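Local atomic coordinates of chitinase (Paenibacillus sp. FPU-7, PDB entry 5GZT), a protein that probably cleaves the beta-1,4 linkages of chitin and chitodextrins at random internal positions, as an endo-acting chitinase with two family 18 glycoside hydrolase regions. Residues L508-T513 / A609-Q614; K278-I283 / K526-G531; F620-Y625 / E633-I638; S565-N570 / I597-T602; Y639-A644 / V743-M748. All coordinates share one frame; numbering follows the deposited sequence.

Contact 1: residues L508-T513 / A609-Q614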
# COMPACT_ATOMS: atom_id res chain seq x y z
N LEU B 508 2.58 -4.56 23.66
CA LEU B 508 1.71 -4.50 22.53
C LEU B 508 2.46 -4.75 21.21
O LEU B 508 3.65 -4.47 21.12
CB LEU B 508 1.07 -3.10 22.49
CG LEU B 508 -0.19 -2.72 23.25
CD1 LEU B 508 -0.53 -3.68 24.37
CD2 LEU B 508 -0.22 -1.24 23.64
N SER B 509 1.70 -5.10 20.19
CA SER B 509 2.26 -5.51 18.95
C SER B 509 1.24 -5.34 17.86
O SER B 509 0.05 -5.03 18.16
CB SER B 509 2.66 -6.96 19.09
OG SER B 509 1.57 -7.83 19.42
N VAL B 510 1.66 -5.56 16.59
CA VAL B 510 0.77 -5.76 15.49
C VAL B 510 -0.22 -6.89 15.88
O VAL B 510 -1.41 -6.77 15.71
CB VAL B 510 1.51 -6.18 14.24
CG1 VAL B 510 0.59 -6.66 13.13
CG2 VAL B 510 2.37 -5.03 13.72
N ASP B 511 0.28 -8.01 16.36
CA ASP B 511 -0.60 -9.18 16.63
C ASP B 511 -1.68 -8.83 17.72
O ASP B 511 -2.86 -9.06 17.50
CB ASP B 511 0.25 -10.30 17.09
CG ASP B 511 -0.52 -11.61 17.29
OD1 ASP B 511 -1.29 -12.01 16.40
OD2 ASP B 511 -0.29 -12.22 18.38
N SER B 512 -1.28 -8.23 18.82
CA SER B 512 -2.25 -7.80 19.83
C SER B 512 -3.29 -6.88 19.25
O SER B 512 -4.47 -7.03 19.58
CB SER B 512 -1.59 -7.23 21.09
OG SER B 512 -1.07 -5.91 20.87
N THR B 513 -2.90 -5.98 18.35
CA THR B 513 -3.83 -5.05 17.76
C THR B 513 -4.80 -5.69 16.79
O THR B 513 -6.03 -5.41 16.80
CB THR B 513 -3.11 -3.88 17.08
OG1 THR B 513 -2.23 -3.30 18.05
CG2 THR B 513 -4.05 -2.82 16.63
N ALA B 609 5.10 -8.50 6.73
CA ALA B 609 4.52 -8.95 5.50
C ALA B 609 4.02 -10.42 5.61
O ALA B 609 2.90 -10.74 5.11
CB ALA B 609 5.52 -8.81 4.34
N GLU B 610 4.82 -11.30 6.19
CA GLU B 610 4.39 -12.65 6.38
C GLU B 610 3.19 -12.75 7.36
O GLU B 610 2.28 -13.56 7.15
CB GLU B 610 5.54 -13.60 6.70
CG GLU B 610 6.68 -13.65 5.68
CD GLU B 610 6.26 -14.11 4.24
OE1 GLU B 610 5.25 -14.82 4.11
OE2 GLU B 610 6.94 -13.74 3.21
N TYR B 611 3.11 -11.92 8.37
CA TYR B 611 1.94 -11.94 9.22
C TYR B 611 0.67 -11.57 8.44
O TYR B 611 -0.35 -12.18 8.60
CB TYR B 611 2.14 -10.99 10.37
CG TYR B 611 1.06 -10.97 11.38
CD1 TYR B 611 -0.05 -10.15 11.23
CD2 TYR B 611 1.11 -11.80 12.49
CE1 TYR B 611 -1.05 -10.15 12.20
CE2 TYR B 611 0.15 -11.75 13.46
CZ TYR B 611 -0.98 -10.97 13.26
OH TYR B 611 -1.97 -10.92 14.23
N ILE B 612 0.78 -10.56 7.60
CA ILE B 612 -0.29 -10.07 6.80
C ILE B 612 -0.78 -11.20 5.89
O ILE B 612 -1.98 -11.49 5.85
CB ILE B 612 0.18 -8.88 5.92
CG1 ILE B 612 0.25 -7.56 6.78
CG2 ILE B 612 -0.75 -8.72 4.67
CD1 ILE B 612 1.19 -6.54 6.17
N LYS B 613 0.13 -11.84 5.18
CA LYS B 613 -0.27 -12.94 4.29
C LYS B 613 -0.87 -14.10 5.04
O LYS B 613 -1.90 -14.65 4.55
CB LYS B 613 0.88 -13.43 3.44
CG LYS B 613 1.47 -12.31 2.63
CD LYS B 613 2.20 -12.75 1.39
CE LYS B 613 3.46 -13.49 1.69
NZ LYS B 613 3.81 -14.30 0.48
N GLN B 614 -0.27 -14.46 6.18
CA GLN B 614 -0.73 -15.56 7.02
C GLN B 614 -2.14 -15.30 7.54
O GLN B 614 -2.87 -16.27 7.73
CB GLN B 614 0.18 -15.88 8.24
CG GLN B 614 1.52 -16.52 7.81
CD GLN B 614 2.57 -16.66 8.94
OE1 GLN B 614 3.79 -16.87 8.68
NE2 GLN B 614 2.12 -16.52 10.18
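Tyr611 holds CG opposite its backbone N (chi1 -176°) and Asp511 adopts the same arrangement; with CG beside the carbonyl carbon, each chain leans out from its helix into the gap between two outer helices of a family 18 TIM barrel, where phenol and carboxylate meet. The helices concerned are 510-519, of which the first turn takes part, and 602-614, near its end. Tyr611 lies almost perpendicular to the Asp511 side chain, with ring and carboxylate planes 77° apart. Its hydroxyl gives a short hydrogen bond of 2.5 Å from Tyr611 OH to Asp511 OD1, received on the anti lone pair of that oxygen and lying in the plane of the ring at its edge. The other oxygen, OD2, forms a salt bridge with Lys515 one turn further on; each carboxylate oxygen thus has its own partner, which would probably help to keep the aspartate ionised. Val510 runs past the phenol in the opposite sense, resting CG1 against the ring at 4.0 Å from CE1 of Tyr611. The same valine also touches Val529 of the barrel strand 527-532. Ser509 and Ser512 form a capping box that starts helix 510-519 and so places Val510 and Asp511. In this box Ser512 N donates to Ser509 OG over 2.9 Å in a nearly straight bond (174°), and Ser509 N returns one to Ser512 OG at 3.0 Å.

Contact 2: residues K278-I283 / K526-G531. With FMT (formic acid), chain G.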
# COMPACT_ATOMS: atom_id res chain seq x y z
N LYS B 278 -2.52 -4.65 -0.80
CA LYS B 278 -2.36 -3.20 -0.84
C LYS B 278 -1.08 -2.77 -0.07
O LYS B 278 -0.73 -3.34 0.99
CB LYS B 278 -3.54 -2.49 -0.19
CG LYS B 278 -4.82 -2.47 -1.00
CD LYS B 278 -5.79 -1.45 -0.37
CE LYS B 278 -6.44 -1.91 0.92
NZ LYS B 278 -7.59 -2.78 0.49
N ILE B 279 -0.42 -1.75 -0.61
CA ILE B 279 0.71 -1.10 0.09
C ILE B 279 0.42 0.36 0.12
O ILE B 279 0.39 0.99 -0.91
CB ILE B 279 2.05 -1.38 -0.55
CG1 ILE B 279 2.33 -2.90 -0.54
CG2 ILE B 279 3.12 -0.64 0.24
CD1 ILE B 279 3.50 -3.28 -1.42
N VAL B 280 0.05 0.86 1.29
CA VAL B 280 -0.27 2.25 1.50
C VAL B 280 0.98 3.00 1.99
O VAL B 280 1.41 2.80 3.11
CB VAL B 280 -1.38 2.42 2.51
CG1 VAL B 280 -1.55 3.89 2.90
CG2 VAL B 280 -2.69 1.92 1.89
N SER B 281 1.55 3.79 1.11
CA SER B 281 2.69 4.67 1.40
C SER B 281 2.26 6.09 1.77
O SER B 281 1.75 6.81 0.93
CB SER B 281 3.65 4.67 0.20
OG SER B 281 4.69 5.67 0.33
N TYR B 282 2.42 6.48 3.03
CA TYR B 282 2.17 7.85 3.48
C TYR B 282 3.33 8.68 2.98
O TYR B 282 4.48 8.23 3.09
CB TYR B 282 2.09 8.01 5.01
CG TYR B 282 0.72 7.80 5.61
CD1 TYR B 282 0.28 6.53 5.96
CD2 TYR B 282 -0.13 8.85 5.84
CE1 TYR B 282 -0.97 6.34 6.55
CE2 TYR B 282 -1.39 8.64 6.41
CZ TYR B 282 -1.82 7.38 6.76
OH TYR B 282 -3.04 7.16 7.37
N ILE B 283 3.03 9.85 2.43
CA ILE B 283 4.01 10.79 1.89
C ILE B 283 3.75 12.13 2.52
O ILE B 283 2.65 12.61 2.44
CB ILE B 283 3.87 10.91 0.37
CG1 ILE B 283 4.55 9.72 -0.31
CG2 ILE B 283 4.50 12.22 -0.14
CD1 ILE B 283 6.01 9.97 -0.70
N LYS B 526 -10.28 -6.11 5.73
CA LYS B 526 -10.36 -4.66 5.81
C LYS B 526 -9.30 -4.12 6.81
O LYS B 526 -9.42 -2.94 7.29
CB LYS B 526 -11.78 -4.25 6.26
CG LYS B 526 -12.86 -4.39 5.18
CD LYS B 526 -14.20 -3.79 5.57
CE LYS B 526 -15.03 -3.54 4.28
NZ LYS B 526 -16.27 -2.81 4.64
N LEU B 527 -8.33 -4.96 7.19
CA LEU B 527 -7.32 -4.51 8.17
C LEU B 527 -5.97 -4.37 7.51
O LEU B 527 -5.40 -5.39 7.03
CB LEU B 527 -7.19 -5.48 9.32
CG LEU B 527 -8.38 -5.44 10.27
CD1 LEU B 527 -8.13 -6.57 11.25
CD2 LEU B 527 -8.54 -4.13 11.01
N MET B 528 -5.44 -3.15 7.51
CA MET B 528 -4.07 -2.92 7.04
C MET B 528 -3.20 -2.84 8.29
O MET B 528 -3.51 -2.17 9.32
CB MET B 528 -3.93 -1.63 6.27
CG MET B 528 -4.66 -1.56 4.97
SD MET B 528 -3.90 -2.33 3.59
CE MET B 528 -2.51 -1.24 3.26
N VAL B 529 -2.09 -3.53 8.20
CA VAL B 529 -1.13 -3.54 9.27
C VAL B 529 -0.16 -2.37 9.08
O VAL B 529 0.38 -2.20 7.97
CB VAL B 529 -0.40 -4.88 9.26
CG1 VAL B 529 0.90 -4.85 10.07
CG2 VAL B 529 -1.37 -5.95 9.76
N GLY B 530 0.14 -1.67 10.16
CA GLY B 530 1.09 -0.53 10.11
C GLY B 530 2.57 -0.86 10.45
O GLY B 530 2.88 -1.68 11.35
N GLY B 531 3.46 -0.23 9.72
CA GLY B 531 4.89 -0.27 10.01
C GLY B 531 5.43 1.16 10.00
O GLY B 531 4.75 2.10 9.54
C FMT G . -17.42 -1.24 1.67
O1 FMT G . -18.08 -0.24 2.01
O2 FMT G . -17.59 -2.48 2.19
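Met528 fills the space between two strands that do not pair directly, its terminal methyl reaching Val280 and its sulfur lying against Lys278. The strand segments 278-283 and 527-531 pass 8.6 Å apart with their directions 46° from each other, too far for backbone hydrogen bonding, and the contact is made by side chains inside the barrel. Packing is tightest at the methyl, where Met528 CE stands 3.4 Å from Val280 CG2, closer than usual for two carbons. The same methyl carbon, Met528 CE, lies 3.6 Å from the carbonyl oxygen Lys278 O. Bends at chi2 (-80°) and chi3 (-71°) turn CE toward these two atoms and leave SD beside CB and CE of Lys278. Lys278 crosses the methionine at about a right angle, and its methylene part meets the sulfur, with Lys278 CE 3.7 Å from Met528 SD. The other end of segment 526-531 is looser and partly solvent-exposed: Lys526 takes no part in the packing, and its chain, extended beyond CG, donates from NZ to O2 of a formic acid molecule at 2.8 Å, probably a crystallisation component. The same NZ also bonds to the carbonyls of Thr473 and Leu476. Strand 619-623 lies between the two strands, pairing in parallel with both, while Tyr478 and Asn480 of strand 478-481 and His303 of strand 303-312 help to enclose Met528, Lys278 and Val280.

Contact 3: residues F620-Y625 / E633-I638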
# COMPACT_ATOMS: atom_id res chain seq x y z
N PHE B 620 -0.14 -3.78 3.82
CA PHE B 620 0.89 -3.16 4.60
C PHE B 620 0.82 -1.66 4.43
O PHE B 620 0.94 -1.13 3.32
CB PHE B 620 2.25 -3.71 4.12
CG PHE B 620 3.38 -3.64 5.17
CD1 PHE B 620 3.66 -2.46 5.90
CD2 PHE B 620 4.26 -4.69 5.34
CE1 PHE B 620 4.69 -2.41 6.83
CE2 PHE B 620 5.29 -4.62 6.26
CZ PHE B 620 5.51 -3.47 6.99
N MET B 621 0.64 -0.93 5.53
CA MET B 621 0.67 0.56 5.51
C MET B 621 1.96 1.02 6.24
O MET B 621 2.35 0.37 7.20
CB MET B 621 -0.52 1.14 6.28
CG MET B 621 -0.46 2.65 6.47
SD MET B 621 0.40 3.21 7.93
CE MET B 621 -0.81 2.94 9.24
N TYR B 622 2.57 2.12 5.81
CA TYR B 622 3.71 2.66 6.54
C TYR B 622 3.84 4.18 6.54
O TYR B 622 3.47 4.82 5.57
CB TYR B 622 4.99 2.02 6.02
CG TYR B 622 5.26 2.08 4.51
CD1 TYR B 622 5.67 3.25 3.87
CD2 TYR B 622 5.15 0.96 3.75
CE1 TYR B 622 5.93 3.27 2.45
CE2 TYR B 622 5.48 0.95 2.41
CZ TYR B 622 5.86 2.12 1.75
OH TYR B 622 6.15 1.98 0.37
N TRP B 623 4.32 4.70 7.68
CA TRP B 623 4.61 6.08 7.92
C TRP B 623 6.11 6.20 8.09
O TRP B 623 6.64 5.57 9.01
CB TRP B 623 4.01 6.51 9.25
CG TRP B 623 4.34 7.93 9.55
CD1 TRP B 623 5.41 8.41 10.26
CD2 TRP B 623 3.61 9.06 9.12
NE1 TRP B 623 5.39 9.77 10.28
CE2 TRP B 623 4.31 10.21 9.58
CE3 TRP B 623 2.45 9.23 8.40
CZ2 TRP B 623 3.88 11.50 9.31
CZ3 TRP B 623 2.02 10.56 8.12
CH2 TRP B 623 2.70 11.65 8.60
N GLU B 624 6.84 6.96 7.26
CA GLU B 624 6.38 7.50 6.00
C GLU B 624 7.53 7.38 4.99
O GLU B 624 8.71 7.22 5.36
CB GLU B 624 5.83 8.95 6.12
CG GLU B 624 6.61 9.98 6.96
CD GLU B 624 7.71 10.68 6.19
OE1 GLU B 624 8.23 11.63 6.74
OE2 GLU B 624 8.10 10.27 5.08
N TYR B 625 7.16 7.37 3.72
CA TYR B 625 8.05 6.92 2.61
C TYR B 625 9.40 7.62 2.61
O TYR B 625 10.40 6.97 2.31
CB TYR B 625 7.36 7.07 1.27
CG TYR B 625 8.12 6.56 0.06
CD1 TYR B 625 8.01 5.27 -0.37
CD2 TYR B 625 8.98 7.42 -0.67
CE1 TYR B 625 8.76 4.77 -1.42
CE2 TYR B 625 9.65 6.95 -1.79
CZ TYR B 625 9.56 5.64 -2.15
OH TYR B 625 10.25 5.12 -3.24
N GLU B 633 15.24 0.65 0.88
CA GLU B 633 15.22 -0.78 1.13
C GLU B 633 13.95 -1.28 1.84
O GLU B 633 13.62 -2.45 1.68
CB GLU B 633 16.48 -1.31 1.85
CG GLU B 633 16.65 -0.97 3.29
CD GLU B 633 17.98 -1.39 3.86
OE1 GLU B 633 18.66 -2.15 3.19
OE2 GLU B 633 18.30 -0.98 4.99
N LEU B 634 13.34 -0.47 2.69
CA LEU B 634 12.13 -0.89 3.38
C LEU B 634 10.93 -1.00 2.44
O LEU B 634 10.23 -2.05 2.42
CB LEU B 634 11.79 0.00 4.59
CG LEU B 634 12.92 0.02 5.70
CD1 LEU B 634 12.47 0.77 6.89
CD2 LEU B 634 13.39 -1.34 6.15
N ALA B 635 10.70 0.04 1.67
CA ALA B 635 9.70 -0.03 0.60
C ALA B 635 9.94 -1.21 -0.31
O ALA B 635 9.00 -1.94 -0.56
CB ALA B 635 9.64 1.26 -0.18
N ASN B 636 11.18 -1.45 -0.76
CA ASN B 636 11.41 -2.56 -1.68
C ASN B 636 11.18 -3.92 -1.05
O ASN B 636 10.73 -4.89 -1.74
CB ASN B 636 12.85 -2.55 -2.21
CG ASN B 636 13.14 -1.37 -3.10
OD1 ASN B 636 12.23 -0.66 -3.56
ND2 ASN B 636 14.43 -1.08 -3.25
N THR B 637 11.55 -4.03 0.23
CA THR B 637 11.38 -5.28 0.96
C THR B 637 9.91 -5.64 1.09
O THR B 637 9.46 -6.84 0.91
CB THR B 637 12.00 -5.18 2.41
OG1 THR B 637 13.41 -4.90 2.36
CG2 THR B 637 11.78 -6.44 3.13
N ILE B 638 9.16 -4.61 1.44
CA ILE B 638 7.71 -4.76 1.58
C ILE B 638 7.03 -5.25 0.29
O ILE B 638 6.31 -6.29 0.31
CB ILE B 638 7.09 -3.50 2.17
CG1 ILE B 638 7.54 -3.35 3.62
CG2 ILE B 638 5.55 -3.56 2.23
CD1 ILE B 638 7.26 -2.02 4.28
O HOH W 1 6.55 -0.51 -0.59
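Ile638 spreads over one face of the Phe620 ring, its CD1 methyl 3.7 Å from the ring centroid and 17° off the normal, a clear CH-pi contact. While CD1 sits over the face toward the far rim, the CG2 branch of Ile638 lies by the CB end of the same ring, 3.6 Å from Phe620 CD2. Ile638 CD1 also lies 3.7 Å from Tyr622 CD2. Tyr622 holds CG in the crowded position between its backbone N and carbonyl (chi1 54°), and its hydroxyl lies beside Ala635, with Tyr622 OH 3.6 Å from Ala635 CB. That alanine methyl, Ala635 CB, touches a second tyrosine as well, Tyr625, whose CE1 is 3.8 Å away. A water completes the first shell, accepting from Tyr622 OH at 2.7 Å and donating to Ala635 O at 2.8 Å. Further out, Phe533 stacks on the Tyr622 ring, Ile612 of helix 602-614 supports Phe620, and Tyr625 OH is bonded to Asp297 N. Asp628 receives the backbone N of Leu634 and Ala635, tying down the start of the helix. Strand 620-623 and helix 633-638 run antiparallel, their axes 10.8 Å apart, the strand-then-helix packing of a beta/alpha unit in a TIM barrel.

Contact 4: residues S565-N570 / I597-T602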
# COMPACT_ATOMS: atom_id res chain seq x y z
N SER B 565 16.60 6.47 7.74
CA SER B 565 17.77 6.89 6.94
C SER B 565 18.93 7.35 7.82
O SER B 565 20.07 7.03 7.53
CB SER B 565 17.40 8.01 5.98
OG SER B 565 16.80 9.11 6.66
N GLU B 566 18.63 8.05 8.91
CA GLU B 566 19.66 8.50 9.81
C GLU B 566 20.24 7.31 10.59
O GLU B 566 21.44 7.26 10.84
CB GLU B 566 19.09 9.54 10.76
CG GLU B 566 19.95 9.94 11.93
CD GLU B 566 21.25 10.65 11.53
OE1 GLU B 566 21.34 11.32 10.46
OE2 GLU B 566 22.26 10.50 12.28
N LEU B 567 19.40 6.34 10.94
CA LEU B 567 19.90 5.13 11.58
C LEU B 567 20.86 4.38 10.66
O LEU B 567 21.89 3.94 11.08
CB LEU B 567 18.76 4.19 12.06
CG LEU B 567 17.78 4.70 13.13
CD1 LEU B 567 16.67 3.65 13.33
CD2 LEU B 567 18.47 5.02 14.43
N VAL B 568 20.50 4.23 9.43
CA VAL B 568 21.36 3.57 8.45
C VAL B 568 22.70 4.35 8.39
O VAL B 568 23.77 3.76 8.50
CB VAL B 568 20.68 3.49 7.10
CG1 VAL B 568 21.65 3.08 6.02
CG2 VAL B 568 19.48 2.51 7.15
N ASN B 569 22.63 5.66 8.21
CA ASN B 569 23.84 6.44 8.03
C ASN B 569 24.77 6.44 9.25
O ASN B 569 25.95 6.36 9.06
CB ASN B 569 23.48 7.86 7.62
CG ASN B 569 22.93 7.94 6.17
OD1 ASN B 569 23.04 7.04 5.33
ND2 ASN B 569 22.35 9.04 5.90
N ASN B 570 24.24 6.52 10.48
CA ASN B 570 25.07 6.83 11.61
C ASN B 570 24.90 5.92 12.85
O ASN B 570 25.72 6.04 13.79
CB ASN B 570 24.86 8.30 12.02
CG ASN B 570 25.24 9.27 10.91
OD1 ASN B 570 24.48 10.17 10.48
ND2 ASN B 570 26.38 9.03 10.39
N ILE B 597 17.21 2.04 21.08
CA ILE B 597 16.50 2.49 19.88
C ILE B 597 15.70 1.32 19.37
O ILE B 597 16.29 0.28 18.98
CB ILE B 597 17.50 2.96 18.80
CG1 ILE B 597 18.29 4.15 19.32
CG2 ILE B 597 16.78 3.32 17.53
CD1 ILE B 597 19.40 4.78 18.47
N SER B 598 14.39 1.49 19.29
CA SER B 598 13.52 0.50 18.75
C SER B 598 13.17 0.91 17.38
O SER B 598 12.73 2.00 17.23
CB SER B 598 12.22 0.38 19.58
OG SER B 598 11.24 -0.30 18.84
N TYR B 599 13.19 -0.01 16.42
CA TYR B 599 13.00 0.36 15.04
C TYR B 599 12.47 -0.81 14.20
O TYR B 599 12.14 -1.89 14.75
CB TYR B 599 14.32 1.01 14.46
CG TYR B 599 15.47 0.06 14.13
CD1 TYR B 599 16.27 -0.45 15.14
CD2 TYR B 599 15.83 -0.25 12.81
CE1 TYR B 599 17.30 -1.32 14.91
CE2 TYR B 599 16.93 -1.06 12.57
CZ TYR B 599 17.65 -1.58 13.64
OH TYR B 599 18.70 -2.41 13.45
N GLU B 600 12.31 -0.54 12.92
CA GLU B 600 11.73 -1.41 11.93
C GLU B 600 12.86 -1.49 10.84
O GLU B 600 13.40 -0.46 10.44
CB GLU B 600 10.61 -0.67 11.28
CG GLU B 600 9.84 -1.47 10.28
CD GLU B 600 8.64 -2.23 10.91
OE1 GLU B 600 8.86 -3.31 11.47
OE2 GLU B 600 7.48 -1.76 10.84
N ASP B 601 13.17 -2.69 10.37
CA ASP B 601 14.26 -2.89 9.37
C ASP B 601 13.77 -3.92 8.36
O ASP B 601 12.54 -4.19 8.26
CB ASP B 601 15.57 -3.28 10.09
CG ASP B 601 15.63 -4.73 10.57
OD1 ASP B 601 14.56 -5.43 10.53
OD2 ASP B 601 16.74 -5.15 11.09
N THR B 602 14.72 -4.49 7.61
CA THR B 602 14.42 -5.33 6.56
C THR B 602 13.80 -6.61 7.08
O THR B 602 12.93 -7.23 6.39
CB THR B 602 15.66 -5.61 5.72
OG1 THR B 602 16.71 -6.00 6.55
CG2 THR B 602 16.09 -4.37 4.98
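The nearest CA atoms, those of Leu567 and Tyr599, are 9.1 Å apart, which leaves the gap between helix 564-570 and the end of strand 596-598 to side chains. Leu567 fills it with both of its methyl groups, each serving a different partner. Leu567 CD2 reaches Ile597, 3.9 Å from Ile597 CG2, the two chains sliding past each other in opposite directions. Leu567 CD1 touches Tyr599 at 3.7 Å from Tyr599 CB and lies obliquely to the ring. Tyr599 can offer its CB and the adjoining ring carbon CG because chi1 is 75°, which sets CG between backbone N and carbonyl carbon. Ile562 adds to the apolar surface around Leu567, and Ser535 also touches it. The helix thus packs on the five-stranded antiparallel sheet inserted between barrel strand 527-532 and helix 602-614, consistent with the alpha+beta insertion of many family 18 chitinases. Next in the chain, Asp601 caps helix 602-614. No hydrogen bond crosses between the segments; without directional bonds, shape and apolar burial hold helix to sheet here.

Contact 5: residues Y639-A644 / V743-M748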
# COMPACT_ATOMS: atom_id res chain seq x y z
N TYR B 639 7.28 -4.57 -0.82
CA TYR B 639 6.85 -5.01 -2.11
C TYR B 639 7.31 -6.43 -2.44
O TYR B 639 6.46 -7.26 -2.88
CB TYR B 639 7.29 -4.03 -3.24
CG TYR B 639 6.70 -4.42 -4.57
CD1 TYR B 639 5.42 -4.06 -4.92
CD2 TYR B 639 7.43 -5.17 -5.47
CE1 TYR B 639 4.88 -4.48 -6.14
CE2 TYR B 639 6.92 -5.57 -6.68
CZ TYR B 639 5.65 -5.25 -6.99
OH TYR B 639 5.15 -5.70 -8.20
N SER B 640 8.60 -6.75 -2.25
CA SER B 640 9.08 -8.10 -2.61
C SER B 640 8.34 -9.19 -1.87
O SER B 640 8.13 -10.28 -2.40
CB SER B 640 10.57 -8.32 -2.32
OG SER B 640 11.28 -7.50 -3.16
N ARG B 641 8.05 -8.92 -0.62
CA ARG B 641 7.42 -9.92 0.25
C ARG B 641 5.99 -10.14 -0.09
O ARG B 641 5.55 -11.29 -0.16
CB ARG B 641 7.54 -9.50 1.68
CG ARG B 641 8.93 -9.76 2.17
CD ARG B 641 8.95 -11.20 2.68
NE ARG B 641 10.30 -11.67 2.83
CZ ARG B 641 10.63 -12.89 3.21
NH1 ARG B 641 9.68 -13.77 3.55
NH2 ARG B 641 11.90 -13.21 3.27
N LEU B 642 5.25 -9.07 -0.33
CA LEU B 642 3.86 -9.23 -0.63
C LEU B 642 3.60 -9.64 -2.02
O LEU B 642 2.53 -10.13 -2.27
CB LEU B 642 3.04 -7.97 -0.37
CG LEU B 642 2.76 -7.61 1.07
CD1 LEU B 642 1.84 -6.40 1.02
CD2 LEU B 642 2.11 -8.71 1.89
N TYR B 643 4.54 -9.43 -2.93
CA TYR B 643 4.37 -9.84 -4.29
C TYR B 643 5.20 -11.09 -4.67
O TYR B 643 5.33 -11.39 -5.86
CB TYR B 643 4.56 -8.60 -5.22
CG TYR B 643 3.34 -7.73 -5.09
CD1 TYR B 643 3.19 -6.88 -4.04
CD2 TYR B 643 2.27 -7.86 -6.00
CE1 TYR B 643 2.04 -6.13 -3.87
CE2 TYR B 643 1.08 -7.11 -5.85
CZ TYR B 643 0.95 -6.23 -4.83
OH TYR B 643 -0.24 -5.54 -4.65
N ALA B 644 5.74 -11.82 -3.69
CA ALA B 644 6.52 -13.00 -3.97
C ALA B 644 5.64 -14.14 -4.57
O ALA B 644 4.54 -14.42 -4.09
CB ALA B 644 7.17 -13.50 -2.70
N VAL B 743 20.66 -15.80 7.88
CA VAL B 743 19.71 -14.68 7.98
C VAL B 743 18.62 -14.99 9.02
O VAL B 743 18.43 -16.11 9.43
CB VAL B 743 19.06 -14.34 6.64
CG1 VAL B 743 20.16 -13.92 5.63
CG2 VAL B 743 18.26 -15.52 6.06
N LEU B 744 17.90 -13.94 9.36
CA LEU B 744 16.89 -13.89 10.37
C LEU B 744 15.56 -14.36 9.79
O LEU B 744 14.75 -14.86 10.51
CB LEU B 744 16.75 -12.39 10.85
CG LEU B 744 17.89 -11.92 11.76
CD1 LEU B 744 17.78 -10.43 12.14
CD2 LEU B 744 18.00 -12.72 13.00
N GLU B 745 15.33 -14.09 8.52
CA GLU B 745 14.12 -14.48 7.88
C GLU B 745 14.06 -16.00 7.84
O GLU B 745 15.09 -16.68 7.76
CB GLU B 745 14.08 -13.95 6.43
CG GLU B 745 13.92 -12.43 6.31
CD GLU B 745 15.24 -11.63 6.44
OE1 GLU B 745 16.27 -12.24 6.75
OE2 GLU B 745 15.26 -10.41 6.24
N ALA B 746 12.89 -16.53 7.82
CA ALA B 746 12.65 -17.98 8.05
C ALA B 746 12.92 -18.88 6.86
O ALA B 746 13.54 -19.92 7.03
CB ALA B 746 11.19 -18.20 8.51
N ASN B 747 12.44 -18.60 5.68
CA ASN B 747 12.58 -19.73 4.70
C ASN B 747 13.29 -19.32 3.40
O ASN B 747 12.92 -19.72 2.32
CB ASN B 747 11.18 -20.33 4.36
CG ASN B 747 10.47 -20.92 5.58
OD1 ASN B 747 10.87 -21.97 6.14
ND2 ASN B 747 9.41 -20.24 6.01
N MET B 748 14.35 -18.54 3.54
CA MET B 748 15.13 -18.15 2.36
C MET B 748 16.07 -19.25 1.91
O MET B 748 16.33 -20.20 2.62
CB MET B 748 15.88 -16.93 2.69
CG MET B 748 14.95 -15.83 3.11
SD MET B 748 15.64 -14.17 3.26
CE MET B 748 15.92 -13.71 1.50
O HOH W 2 11.63 -16.11 4.78
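Arg641 lays its guanidinium against a loop of the immunoglobulin-like domain, where NH2 meets the aliphatic part of Glu745 and the sulfur of Met748. Its chain turns at chi2 (-88°) and then runs straight, carrying the group across from the last turn of helix 633-642. Arg641 NH2 lies 3.7 Å from Glu745 CG, approaching it obliquely, and 3.9 Å from Met748 SD, which sits at the edge of the guanidinium and near its plane. Although the guanidinium and carboxylate planes are only 16° apart, the charged ends do not pair: Arg641 NH2 and Glu745 OE2 are 5.3 Å apart, and at this distance any attraction is probably modest. Each is occupied elsewhere, Arg641 NH1 in a salt bridge with Glu610 and Glu745 OE2 in a hydrogen bond with Thr682. A water joins the two segments, accepting from Arg641 NH2 at 3.3 Å and from Asn747 N at 2.8 Å, so the backbone of the loop is linked to the arginine through solvent. The contact is small and mixed in character, a joint between two domains made by one long side chain. Helix 602-614 borders it: Ala606 packs against both Arg641 and Glu745, Ala609 lies beside the arginine, and Tyr607 bonds to the carbonyl of Leu744. Elsewhere on helix 633-642, Tyr639 and Leu642 rest on Ile279 of barrel strand 264-284.

Overall arrangement
Contacts 2 and 3 lie closest together, with centres 9 Å apart, and use neighbouring strands of the same barrel: 619-623 stands between 264-284 and 527-532. Contact 1, 12 Å from contact 2, joins outer helices that pack on strands 527-532 and 619-623, and its helix 602-614 directly precedes strand 619-623. Contact 4 is nested along the chain inside the loop closed by contact 1 and sets helix 564-570 against a small antiparallel sheet. Contact 5 comes last in order, reusing helix 633-642 of contact 3 and meeting contact 1 through the Glu610–Arg641 salt bridge. Together they run from the barrel interior through its helical layer to the immunoglobulin-like domain that follows.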